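Local coordinates for imelysin-like protein (Psychrobacter arcticus, PDB 3PF0) that is of unknown function but, as an imelysin-like protein of the peptidase M75 family, is possibly a metalloendopeptidase, at residues T53-V58 with K213-D218; Q225-W230 with L352-G357; D302-A307 with R342-Q347; A309-L314 with Y334-N339. All blocks are in the same frame, centred on the assembly; numbering follows the deposited sequence.

Contact 1. Residues T53-V58 with K213-D218; sequences TYLTHV and KLLAID
L55 and I217 make the dense centre of this contact, where their CA atoms come within 6.3 Å of each other. The CB of L55 rests 3.7 Å from I217 CG1. I217 has CG1 beside the backbone N (chi1 -70°) and CG2 anti to it, which turns CG1 to L55 and CG2 to T56. L215 extends CD1 to 3.5 Å from the carbonyl O of L55. In return L55 CD1 lies 3.6 Å from L215 O, so each leucine touches the other's backbone more closely than its side chain. V58 adds a looser contact, its CG1 4.3 Å from L215 CD1.

Toward the partly exposed side, T56 lies roughly perpendicular to I217 and sets OG1 3.5 Å from I217 CG2. That hydroxyl is hydrogen-bonded to the carbonyl of K52, one turn back on helix 48-84, and no hydrogen bond joins the two segments. An alanine in place of I217 would probably open a gap against L55 and leave T56 without its apolar neighbour. The apolar pair L215 and I217 flanks A216, whose positive phi of 43° makes it the C' residue of the Schellman motif that ends helix 183-214 against helix 48-84.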
loop_
_atom_site.group_PDB
_atom_site.type_symbol
_atom_site.label_atom_id
_atom_site.label_comp_id
_atom_site.label_asym_id
_atom_site.label_seq_id
_atom_site.Cartn_x
_atom_site.Cartn_y
_atom_site.Cartn_z
ATOM N N THR A 53 22.599 -7.440 -8.353
ATOM C CA THR A 53 21.727 -8.590 -8.643
ATOM C C THR A 53 20.468 -8.542 -7.750
ATOM O O THR A 53 19.362 -8.745 -8.264
ATOM C CB THR A 53 22.526 -9.906 -8.474
ATOM O OG1 THR A 53 23.609 -9.926 -9.412
ATOM C CG2 THR A 53 21.674 -11.158 -8.667
ATOM N N TYR A 54 20.630 -8.256 -6.436
ATOM C CA TYR A 54 19.499 -8.183 -5.503
ATOM C C TYR A 54 18.554 -7.037 -5.877
ATOM O O TYR A 54 17.352 -7.275 -5.984
ATOM C CB TYR A 54 19.964 -8.068 -4.038
ATOM C CG TYR A 54 18.831 -7.853 -3.055
ATOM C CD1 TYR A 54 17.958 -8.889 -2.728
ATOM C CD2 TYR A 54 18.634 -6.617 -2.450
ATOM C CE1 TYR A 54 16.904 -8.692 -1.835
ATOM C CE2 TYR A 54 17.579 -6.405 -1.561
ATOM C CZ TYR A 54 16.720 -7.447 -1.253
ATOM O OH TYR A 54 15.688 -7.234 -0.375
ATOM N N LEU A 55 19.098 -5.820 -6.107
ATOM C CA LEU A 55 18.336 -4.619 -6.483
ATOM C C LEU A 55 17.617 -4.807 -7.834
ATOM O O LEU A 55 16.496 -4.332 -7.986
ATOM C CB LEU A 55 19.242 -3.372 -6.526
ATOM C CG LEU A 55 19.804 -2.863 -5.180
ATOM C CD1 LEU A 55 20.968 -1.934 -5.404
ATOM C CD2 LEU A 55 18.727 -2.175 -4.324
ATOM N N THR A 56 18.234 -5.535 -8.785
ATOM C CA THR A 56 17.634 -5.856 -10.089
ATOM C C THR A 56 16.452 -6.815 -9.867
ATOM O O THR A 56 15.406 -6.655 -10.501
ATOM C CB THR A 56 18.698 -6.427 -11.045
ATOM O OG1 THR A 56 19.739 -5.460 -11.194
ATOM C CG2 THR A 56 18.140 -6.776 -12.416
ATOM N N HIS A 57 16.615 -7.779 -8.940
ATOM C CA HIS A 57 15.588 -8.757 -8.589
ATOM C C HIS A 57 14.399 -8.052 -7.873
ATOM O O HIS A 57 13.243 -8.403 -8.117
ATOM C CB HIS A 57 16.213 -9.889 -7.739
ATOM C CG HIS A 57 15.297 -10.495 -6.728
ATOM N ND1 HIS A 57 14.410 -11.494 -7.070
ATOM C CD2 HIS A 57 15.168 -10.228 -5.408
ATOM C CE1 HIS A 57 13.757 -11.788 -5.960
ATOM N NE2 HIS A 57 14.183 -11.054 -4.935
ATOM N N VAL A 58 14.684 -7.044 -7.032
ATOM C CA VAL A 58 13.669 -6.288 -6.292
ATOM C C VAL A 58 12.798 -5.491 -7.283
ATOM O O VAL A 58 11.569 -5.484 -7.157
ATOM C CB VAL A 58 14.347 -5.390 -5.215
ATOM C CG1 VAL A 58 13.479 -4.196 -4.818
ATOM C CG2 VAL A 58 14.736 -6.216 -3.991
ATOM N N LYS A 213 18.460 3.673 -12.571
ATOM C CA LYS A 213 18.692 4.996 -11.999
ATOM C C LYS A 213 17.953 5.156 -10.653
ATOM O O LYS A 213 18.546 5.664 -9.702
ATOM C CB LYS A 213 18.246 6.081 -12.990
ATOM C CG LYS A 213 18.826 7.458 -12.697
ATOM C CD LYS A 213 17.876 8.584 -13.078
ATOM C CE LYS A 213 17.982 9.007 -14.523
ATOM N NZ LYS A 213 17.150 10.206 -14.781
ATOM N N LEU A 214 16.675 4.715 -10.572
ATOM C CA LEU A 214 15.854 4.837 -9.355
ATOM C C LEU A 214 16.428 4.063 -8.155
ATOM O O LEU A 214 16.340 4.561 -7.029
ATOM C CB LEU A 214 14.399 4.399 -9.602
ATOM C CG LEU A 214 13.566 5.328 -10.476
ATOM C CD1 LEU A 214 12.396 4.597 -11.083
ATOM C CD2 LEU A 214 13.155 6.601 -9.724
ATOM N N LEU A 215 17.029 2.875 -8.393
ATOM C CA LEU A 215 17.601 2.056 -7.318
ATOM C C LEU A 215 19.144 2.077 -7.299
ATOM O O LEU A 215 19.746 1.250 -6.611
ATOM C CB LEU A 215 17.094 0.603 -7.418
ATOM C CG LEU A 215 15.658 0.325 -6.956
ATOM C CD1 LEU A 215 15.266 -1.108 -7.278
ATOM C CD2 LEU A 215 15.479 0.583 -5.449
ATOM N N ALA A 216 19.779 3.036 -8.026
ATOM C CA ALA A 216 21.242 3.210 -8.153
ATOM C C ALA A 216 21.944 1.841 -8.344
ATOM O O ALA A 216 22.939 1.526 -7.684
ATOM C CB ALA A 216 21.796 3.953 -6.942
ATOM N N ILE A 217 21.366 1.022 -9.241
ATOM C CA ILE A 217 21.778 -0.347 -9.551
ATOM C C ILE A 217 23.196 -0.381 -10.162
ATOM O O ILE A 217 23.944 -1.308 -9.844
ATOM C CB ILE A 217 20.698 -1.014 -10.454
ATOM C CG1 ILE A 217 19.418 -1.275 -9.628
ATOM C CG2 ILE A 217 21.188 -2.303 -11.133
ATOM C CD1 ILE A 217 18.138 -1.619 -10.404
ATOM N N ASP A 218 23.555 0.631 -10.991
ATOM C CA ASP A 218 24.855 0.733 -11.665
ATOM C C ASP A 218 25.932 1.401 -10.781
ATOM O O ASP A 218 27.108 1.437 -11.166
ATOM C CB ASP A 218 24.701 1.514 -12.992
ATOM C CG ASP A 218 24.238 2.960 -12.867
ATOM O OD1 ASP A 218 23.475 3.266 -11.921
ATOM O OD2 ASP A 218 24.606 3.777 -13.739
#

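Contact 2. Residues Q225-W230 with L352-G357; sequences QGLNQW and LGIRVG
N228 and I354 bring the backbones closest, with CA atoms 5.6 Å apart, where the start of helix 225-250 faces the irregular C-terminal tail. The tail begins with a Schellman motif at the end of helix 327-351: G353, with a positive phi, turns the chain out of the helix, and residues from I354 onward run past the other helix without regular structure.

The one hydrogen bond across the contact goes from R355 N to N228 OD1, at 2.8 Å and with an N-H...O angle of 166°. The donor lies nearly along the C=O axis of the amide, so a helix side chain accepts from the backbone of the tail. N228 reaches it with CG anti to the backbone N (chi1 -164°). The R355 chain, bent at chi2 and chi3, folds its guanidinium back over the amide, with the two planes 28° apart and N228 OD1 over one guanidinium face. R355 NH2 is not bonded to that oxygen; it forms a salt bridge with D224, just before the helix.

Beside this polar site, I354 and L227 cross at about a right angle, L227 CD2 lying 3.9 Å from I354 CG2. L352 continues the apolar layer toward helix 286-292. On its other branch I354 places CD1 3.9 Å from the carbonyl O of L227.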
loop_
_atom_site.group_PDB
_atom_site.type_symbol
_atom_site.label_atom_id
_atom_site.label_comp_id
_atom_site.label_asym_id
_atom_site.label_seq_id
_atom_site.Cartn_x
_atom_site.Cartn_y
_atom_site.Cartn_z
ATOM N N GLN A 225 23.373 3.493 -1.866
ATOM C CA GLN A 225 22.203 4.376 -2.019
ATOM C C GLN A 225 20.902 3.589 -2.265
ATOM O O GLN A 225 19.881 3.887 -1.640
ATOM C CB GLN A 225 22.431 5.377 -3.169
ATOM C CG GLN A 225 21.390 6.499 -3.238
ATOM C CD GLN A 225 21.387 7.206 -4.574
ATOM O OE1 GLN A 225 22.318 7.946 -4.921
ATOM N NE2 GLN A 225 20.318 7.020 -5.341
ATOM N N GLY A 226 20.968 2.605 -3.161
ATOM C CA GLY A 226 19.836 1.767 -3.535
ATOM C C GLY A 226 19.329 0.879 -2.420
ATOM O O GLY A 226 18.133 0.903 -2.105
ATOM N N LEU A 227 20.242 0.091 -1.821
ATOM C CA LEU A 227 19.939 -0.824 -0.727
ATOM C C LEU A 227 19.419 -0.048 0.494
ATOM O O LEU A 227 18.450 -0.482 1.126
ATOM C CB LEU A 227 21.190 -1.638 -0.370
ATOM C CG LEU A 227 20.967 -2.937 0.408
ATOM C CD1 LEU A 227 20.567 -4.078 -0.526
ATOM C CD2 LEU A 227 22.216 -3.316 1.190
ATOM N N ASN A 228 20.018 1.129 0.778
ATOM C CA ASN A 228 19.610 1.970 1.905
ATOM C C ASN A 228 18.177 2.493 1.719
ATOM O O ASN A 228 17.380 2.403 2.653
ATOM C CB ASN A 228 20.581 3.136 2.121
ATOM C CG ASN A 228 20.420 3.787 3.476
ATOM O OD1 ASN A 228 20.785 3.220 4.509
ATOM N ND2 ASN A 228 19.840 4.977 3.508
ATOM N N GLN A 229 17.847 2.997 0.511
ATOM C CA GLN A 229 16.530 3.538 0.194
ATOM C C GLN A 229 15.462 2.456 0.226
ATOM O O GLN A 229 14.375 2.709 0.741
ATOM C CB GLN A 229 16.524 4.248 -1.176
ATOM C CG GLN A 229 15.313 5.184 -1.342
ATOM C CD GLN A 229 15.482 6.285 -2.355
ATOM O OE1 GLN A 229 16.115 6.129 -3.409
ATOM N NE2 GLN A 229 14.842 7.405 -2.085
ATOM N N TRP A 230 15.763 1.270 -0.333
ATOM C CA TRP A 230 14.853 0.130 -0.402
ATOM C C TRP A 230 14.427 -0.349 1.008
ATOM O O TRP A 230 13.228 -0.464 1.261
ATOM C CB TRP A 230 15.494 -1.019 -1.212
ATOM C CG TRP A 230 14.833 -2.366 -1.071
ATOM C CD1 TRP A 230 15.391 -3.494 -0.551
ATOM C CD2 TRP A 230 13.491 -2.719 -1.446
ATOM N NE1 TRP A 230 14.492 -4.536 -0.599
ATOM C CE2 TRP A 230 13.319 -4.091 -1.148
ATOM C CE3 TRP A 230 12.406 -2.003 -1.987
ATOM C CZ2 TRP A 230 12.114 -4.767 -1.383
ATOM C CZ3 TRP A 230 11.212 -2.671 -2.213
ATOM C CH2 TRP A 230 11.076 -4.039 -1.924
ATOM N N LEU A 352 23.058 -5.486 7.408
ATOM C CA LEU A 352 23.225 -5.138 5.997
ATOM C C LEU A 352 24.218 -3.967 5.807
ATOM O O LEU A 352 24.520 -3.606 4.668
ATOM C CB LEU A 352 21.862 -4.800 5.359
ATOM C CG LEU A 352 20.871 -5.966 5.190
ATOM C CD1 LEU A 352 19.452 -5.453 5.000
ATOM C CD2 LEU A 352 21.264 -6.879 4.035
ATOM N N GLY A 353 24.709 -3.402 6.916
ATOM C CA GLY A 353 25.661 -2.295 6.925
ATOM C C GLY A 353 25.134 -0.970 6.409
ATOM O O GLY A 353 25.922 -0.113 5.997
ATOM N N ILE A 354 23.796 -0.791 6.429
ATOM C CA ILE A 354 23.113 0.423 5.961
ATOM C C ILE A 354 22.672 1.276 7.175
ATOM O O ILE A 354 23.107 0.991 8.295
ATOM C CB ILE A 354 21.956 0.120 4.966
ATOM C CG1 ILE A 354 21.009 -0.993 5.478
ATOM C CG2 ILE A 354 22.521 -0.185 3.567
ATOM C CD1 ILE A 354 19.727 -1.090 4.760
ATOM N N ARG A 355 21.867 2.345 6.956
ATOM C CA ARG A 355 21.490 3.274 8.034
ATOM C C ARG A 355 19.986 3.429 8.229
ATOM O O ARG A 355 19.215 3.341 7.270
ATOM C CB ARG A 355 22.093 4.671 7.775
ATOM C CG ARG A 355 23.626 4.692 7.740
ATOM C CD ARG A 355 24.193 5.638 6.688
ATOM N NE ARG A 355 23.693 5.362 5.335
ATOM C CZ ARG A 355 24.215 4.468 4.500
ATOM N NH1 ARG A 355 25.261 3.736 4.865
ATOM N NH2 ARG A 355 23.688 4.292 3.295
ATOM N N VAL A 356 19.582 3.688 9.489
ATOM C CA VAL A 356 18.200 3.964 9.880
ATOM C C VAL A 356 17.957 5.429 9.506
ATOM O O VAL A 356 18.555 6.322 10.106
ATOM C CB VAL A 356 17.918 3.665 11.389
ATOM C CG1 VAL A 356 16.490 4.045 11.779
ATOM C CG2 VAL A 356 18.190 2.204 11.734
ATOM N N GLY A 357 17.157 5.648 8.470
ATOM C CA GLY A 357 16.842 6.980 7.970
ATOM C C GLY A 357 17.515 7.307 6.655
ATOM O O GLY A 357 18.718 7.075 6.491
#

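Contact 3. Residues D302-A307 with R342-Q347; sequences DTLSTA and RLIKSQ
L343 of helix 327-351 packs among T303, L304 and A307 of helix 298-316 in an antiparallel helix pair, part of the all-helical imelysin-like fold. The two short segments run at 169° to each other with their axes 10.5 Å apart at closest approach, and the CA atoms of L304 and L343 approach to 6.7 Å.

Apolar contacts carry most of the interface. The first torsion of L343 sets CG beside its backbone N (chi1 -72°), on a CB that points toward helix 298-316. From there the CD1 methyl touches A307 CB at 3.7 Å, with the carbonyl O of T303 also close by. L304 and L343 lie alongside each other, pointing opposite ways, L304 CD2 coming 4.0 Å from L343 CB. The same methyl meets I344 CG1, but here the two side chains are roughly perpendicular. I344 in turn touches L235 and V238 of helix 225-250, so this layer passes from one helix pair to a third helix.

Of the polar groups, T303 and Q347 meet at the partly exposed margin, yet no hydrogen bond links the segments. The T303 hydroxyl bonds back to the carbonyl of T299, one turn earlier in its own helix, with that of V300 also near. Helix 327-351 widens into a pi-type turn at 344-347, which ends on Q347. The side chain of Q347 stands nearly square to that of T303, its extended chain bringing OE1 to 3.3 Å from T303 OG1 in the conformer described.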
loop_
_atom_site.group_PDB
_atom_site.type_symbol
_atom_site.label_atom_id
_atom_site.label_comp_id
_atom_site.label_asym_id
_atom_site.label_seq_id
_atom_site.Cartn_x
_atom_site.Cartn_y
_atom_site.Cartn_z
ATOM N N ASP A 302 15.583 -15.530 10.665
ATOM C CA ASP A 302 14.733 -16.435 11.442
ATOM C C ASP A 302 13.805 -15.672 12.410
ATOM O O ASP A 302 12.614 -15.981 12.462
ATOM C CB ASP A 302 15.586 -17.447 12.221
ATOM N N THR A 303 14.343 -14.677 13.153
ATOM C CA THR A 303 13.581 -13.869 14.122
ATOM C C THR A 303 12.543 -12.978 13.419
ATOM O O THR A 303 11.424 -12.853 13.925
ATOM C CB THR A 303 14.503 -13.037 15.023
ATOM O OG1 THR A 303 15.444 -12.328 14.217
ATOM C CG2 THR A 303 15.222 -13.882 16.063
ATOM N N LEU A 304 12.903 -12.382 12.258
ATOM C CA LEU A 304 11.992 -11.547 11.476
ATOM C C LEU A 304 10.860 -12.392 10.885
ATOM O O LEU A 304 9.703 -11.978 10.963
ATOM C CB LEU A 304 12.730 -10.785 10.369
ATOM C CG LEU A 304 13.097 -9.341 10.681
ATOM C CD1 LEU A 304 14.151 -8.836 9.720
ATOM C CD2 LEU A 304 11.862 -8.427 10.645
ATOM N N SER A 305 11.185 -13.583 10.337
ATOM C CA SER A 305 10.209 -14.525 9.774
ATOM C C SER A 305 9.180 -14.974 10.835
ATOM O O SER A 305 7.980 -14.995 10.552
ATOM C CB SER A 305 10.918 -15.747 9.188
ATOM O OG SER A 305 10.010 -16.691 8.642
ATOM N N THR A 306 9.656 -15.301 12.051
ATOM C CA THR A 306 8.820 -15.745 13.167
ATOM C C THR A 306 7.912 -14.601 13.627
ATOM O O THR A 306 6.718 -14.837 13.801
ATOM C CB THR A 306 9.690 -16.316 14.295
ATOM O OG1 THR A 306 10.355 -17.478 13.796
ATOM C CG2 THR A 306 8.883 -16.695 15.540
ATOM N N ALA A 307 8.459 -13.372 13.784
ATOM C CA ALA A 307 7.704 -12.183 14.204
ATOM C C ALA A 307 6.581 -11.829 13.208
ATOM O O ALA A 307 5.464 -11.523 13.640
ATOM C CB ALA A 307 8.638 -10.996 14.385
ATOM N N ARG A 342 11.409 -2.746 15.476
ATOM C CA ARG A 342 12.560 -2.927 16.360
ATOM C C ARG A 342 13.591 -3.833 15.694
ATOM O O ARG A 342 14.764 -3.463 15.608
ATOM C CB ARG A 342 12.116 -3.513 17.710
ATOM C CG ARG A 342 13.227 -3.574 18.761
ATOM C CD ARG A 342 12.829 -4.368 20.002
ATOM N NE ARG A 342 12.586 -5.785 19.711
ATOM C CZ ARG A 342 13.534 -6.714 19.620
ATOM N NH1 ARG A 342 14.812 -6.391 19.791
ATOM N NH2 ARG A 342 13.214 -7.973 19.348
ATOM N N LEU A 343 13.141 -4.996 15.187
ATOM C CA LEU A 343 13.991 -5.970 14.519
ATOM C C LEU A 343 14.606 -5.401 13.235
ATOM O O LEU A 343 15.761 -5.703 12.951
ATOM C CB LEU A 343 13.216 -7.263 14.210
ATOM C CG LEU A 343 12.867 -8.174 15.399
ATOM C CD1 LEU A 343 11.901 -9.247 14.981
ATOM C CD2 LEU A 343 14.107 -8.816 16.014
ATOM N N ILE A 344 13.864 -4.567 12.479
ATOM C CA ILE A 344 14.388 -3.985 11.238
ATOM C C ILE A 344 15.499 -2.954 11.554
ATOM O O ILE A 344 16.583 -3.025 10.967
ATOM C CB ILE A 344 13.263 -3.388 10.337
ATOM C CG1 ILE A 344 12.294 -4.496 9.862
ATOM C CG2 ILE A 344 13.861 -2.633 9.127
ATOM C CD1 ILE A 344 10.984 -4.005 9.175
ATOM N N LYS A 345 15.236 -2.037 12.492
ATOM C CA LYS A 345 16.152 -0.963 12.880
ATOM C C LYS A 345 17.407 -1.445 13.623
ATOM O O LYS A 345 18.489 -0.905 13.379
ATOM C CB LYS A 345 15.418 0.058 13.769
ATOM C CG LYS A 345 14.493 1.004 13.021
ATOM C CD LYS A 345 13.308 1.439 13.878
ATOM C CE LYS A 345 13.534 2.722 14.630
ATOM N NZ LYS A 345 12.335 3.093 15.419
ATOM N N SER A 346 17.266 -2.412 14.549
ATOM C CA SER A 346 18.376 -2.840 15.402
ATOM C C SER A 346 19.086 -4.129 14.979
ATOM O O SER A 346 20.203 -4.355 15.457
ATOM C CB SER A 346 17.904 -2.990 16.847
ATOM O OG SER A 346 16.998 -4.070 16.997
ATOM N N GLN A 347 18.467 -4.971 14.120
ATOM C CA GLN A 347 19.087 -6.226 13.688
ATOM C C GLN A 347 19.274 -6.283 12.170
ATOM O O GLN A 347 20.369 -6.593 11.716
ATOM C CB GLN A 347 18.281 -7.447 14.168
ATOM C CG GLN A 347 18.517 -7.817 15.632
ATOM C CD GLN A 347 17.819 -9.094 16.055
ATOM O OE1 GLN A 347 17.603 -10.024 15.264
ATOM N NE2 GLN A 347 17.487 -9.188 17.334
#

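Contact 4. Residues A309-L314 with Y334-N339; sequences ADTTAL and YDHLTN
The imidazole of H336 meets D310, T311 and L314 between the two helices. T311 OG1 and D310 CB lie at the ring's edge, near its plane; L314 CD2 approaches obliquely. The closest of these approaches to a ring atom is from L314, whose CD2 is 3.6 Å from H336 ND1. L314 holds CG anti to the backbone N (chi1 -176°), which carries CG toward the opposite helix; CD2 then touches the ring. On the D310 side the touching atom is CB, 3.9 Å from H336 CD2, rather than the carboxylate.

At the stem of the histidine, T311 and H336 run side by side in opposing senses, with T311 OG1 3.5 Å from H336 CB. The T311 and L337 side chains are roughly perpendicular, and T311 CG2 meets L337 CD2 at 4.0 Å. T311 and L337 both touch L276 of helix 268-283, which joins this buried side to another part of the bundle. The segments of helices 298-316 and 327-351 run antiparallel, crossing at -161° with their axes 9.7 Å apart.

Neither polar group at the centre looks across for its bond: H336 ND1 is bonded to E332 O and T311 OG1 to A307 O, each within its own helix. An alanine in place of H336 would probably open a gap beside L314 and D310 and leave the E332 carbonyl without this side-chain partner. With H336 NE2 5.0 Å from D310 OD2, the carboxylate could modestly favour a protonated ring, but the contact itself is held by van der Waals packing around a histidine tied to the preceding turn of its own helix.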
loop_
_atom_site.group_PDB
_atom_site.type_symbol
_atom_site.label_atom_id
_atom_site.label_comp_id
_atom_site.label_asym_id
_atom_site.label_seq_id
_atom_site.Cartn_x
_atom_site.Cartn_y
_atom_site.Cartn_z
ATOM N N ALA A 309 5.137 -13.947 11.062
ATOM C CA ALA A 309 4.198 -15.067 11.137
ATOM C C ALA A 309 3.275 -14.947 12.361
ATOM O O ALA A 309 2.093 -15.266 12.236
ATOM C CB ALA A 309 4.954 -16.390 11.178
ATOM N N ASP A 310 3.798 -14.474 13.521
ATOM C CA ASP A 310 3.010 -14.288 14.748
ATOM C C ASP A 310 1.990 -13.148 14.581
ATOM O O ASP A 310 0.860 -13.252 15.073
ATOM C CB ASP A 310 3.918 -14.000 15.968
ATOM C CG ASP A 310 4.907 -15.086 16.371
ATOM O OD1 ASP A 310 4.663 -16.273 16.047
ATOM O OD2 ASP A 310 5.926 -14.750 17.018
ATOM N N THR A 311 2.402 -12.058 13.897
ATOM C CA THR A 311 1.567 -10.883 13.632
ATOM C C THR A 311 0.426 -11.286 12.693
ATOM O O THR A 311 -0.720 -10.913 12.940
ATOM C CB THR A 311 2.417 -9.711 13.078
ATOM O OG1 THR A 311 3.594 -9.564 13.875
ATOM C CG2 THR A 311 1.660 -8.385 13.078
ATOM N N THR A 312 0.743 -12.079 11.648
ATOM C CA THR A 312 -0.211 -12.587 10.654
ATOM C C THR A 312 -1.247 -13.511 11.348
ATOM O O THR A 312 -2.448 -13.383 11.090
ATOM C CB THR A 312 0.545 -13.282 9.499
ATOM O OG1 THR A 312 1.475 -12.353 8.938
ATOM C CG2 THR A 312 -0.386 -13.781 8.392
ATOM N N ALA A 313 -0.780 -14.397 12.249
ATOM C CA ALA A 313 -1.642 -15.303 13.011
ATOM C C ALA A 313 -2.559 -14.520 13.966
ATOM O O ALA A 313 -3.728 -14.877 14.118
ATOM C CB ALA A 313 -0.798 -16.310 13.781
ATOM N N LEU A 314 -2.045 -13.436 14.577
ATOM C CA LEU A 314 -2.839 -12.589 15.472
ATOM C C LEU A 314 -3.905 -11.811 14.684
ATOM O O LEU A 314 -5.047 -11.717 15.125
ATOM C CB LEU A 314 -1.925 -11.623 16.248
ATOM C CG LEU A 314 -2.580 -10.719 17.296
ATOM C CD1 LEU A 314 -2.998 -11.505 18.535
ATOM C CD2 LEU A 314 -1.646 -9.610 17.686
ATOM N N TYR A 334 -0.474 -3.761 17.790
ATOM C CA TYR A 334 0.466 -2.639 17.782
ATOM C C TYR A 334 1.820 -3.081 18.311
ATOM O O TYR A 334 2.829 -2.758 17.697
ATOM C CB TYR A 334 -0.059 -1.439 18.596
ATOM C CG TYR A 334 0.949 -0.312 18.686
ATOM C CD1 TYR A 334 1.216 0.501 17.588
ATOM C CD2 TYR A 334 1.681 -0.098 19.850
ATOM C CE1 TYR A 334 2.179 1.505 17.649
ATOM C CE2 TYR A 334 2.651 0.900 19.920
ATOM C CZ TYR A 334 2.897 1.699 18.816
ATOM O OH TYR A 334 3.836 2.698 18.887
ATOM N N ASP A 335 1.838 -3.819 19.436
ATOM C CA ASP A 335 3.047 -4.341 20.085
ATOM C C ASP A 335 3.833 -5.272 19.141
ATOM O O ASP A 335 5.059 -5.159 19.070
ATOM C CB ASP A 335 2.691 -5.057 21.396
ATOM C CG ASP A 335 2.330 -4.131 22.555
ATOM O OD1 ASP A 335 2.533 -2.898 22.426
ATOM O OD2 ASP A 335 1.877 -4.643 23.606
ATOM N N HIS A 336 3.123 -6.141 18.377
ATOM C CA HIS A 336 3.726 -7.041 17.395
ATOM C C HIS A 336 4.375 -6.230 16.265
ATOM O O HIS A 336 5.484 -6.565 15.843
ATOM C CB HIS A 336 2.677 -8.018 16.824
ATOM C CG HIS A 336 2.511 -9.272 17.624
ATOM N ND1 HIS A 336 1.750 -9.297 18.779
ATOM C CD2 HIS A 336 3.012 -10.508 17.404
ATOM C CE1 HIS A 336 1.818 -10.540 19.229
ATOM N NE2 HIS A 336 2.561 -11.306 18.429
ATOM N N LEU A 337 3.698 -5.150 15.802
ATOM C CA LEU A 337 4.197 -4.274 14.727
ATOM C C LEU A 337 5.421 -3.474 15.188
ATOM O O LEU A 337 6.344 -3.253 14.396
ATOM C CB LEU A 337 3.102 -3.317 14.210
ATOM C CG LEU A 337 1.961 -3.945 13.405
ATOM C CD1 LEU A 337 0.844 -2.949 13.172
ATOM C CD2 LEU A 337 2.454 -4.546 12.073
ATOM N N THR A 338 5.428 -3.074 16.472
ATOM C CA THR A 338 6.515 -2.337 17.120
ATOM C C THR A 338 7.749 -3.266 17.224
ATOM O O THR A 338 8.883 -2.804 17.029
ATOM C CB THR A 338 6.035 -1.786 18.477
ATOM O OG1 THR A 338 4.952 -0.888 18.228
ATOM C CG2 THR A 338 7.128 -1.043 19.246
ATOM N N ASN A 339 7.521 -4.569 17.493
ATOM C CA ASN A 339 8.600 -5.552 17.562
ATOM C C ASN A 339 9.232 -5.777 16.161
ATOM O O ASN A 339 10.439 -5.990 16.079
ATOM C CB ASN A 339 8.111 -6.871 18.163
ATOM C CG ASN A 339 9.205 -7.900 18.308
ATOM O OD1 ASN A 339 10.252 -7.646 18.914
ATOM N ND2 ASN A 339 9.008 -9.070 17.712
#

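How the contacts relate
From the N terminus, helix 48-84 enters contact 1, which closes a long, mostly helical loop when the chain returns at 213-218. Helix 225-250 follows and opens contact 2, so these two are in series; they nevertheless touch, through Y54 OH and W230 NE1 in a probable hydrogen bond and through L55 against G226. Contact 2 closes at the C-terminal tail and encloses contact 3, which in turn encloses contact 4. The inner two share helices 298-316 and 327-351 and meet where A307 packs on N339. V356 against K345 connects contact 2 to contact 3, so neighbouring contacts link the N-terminal helix to the last helix pair.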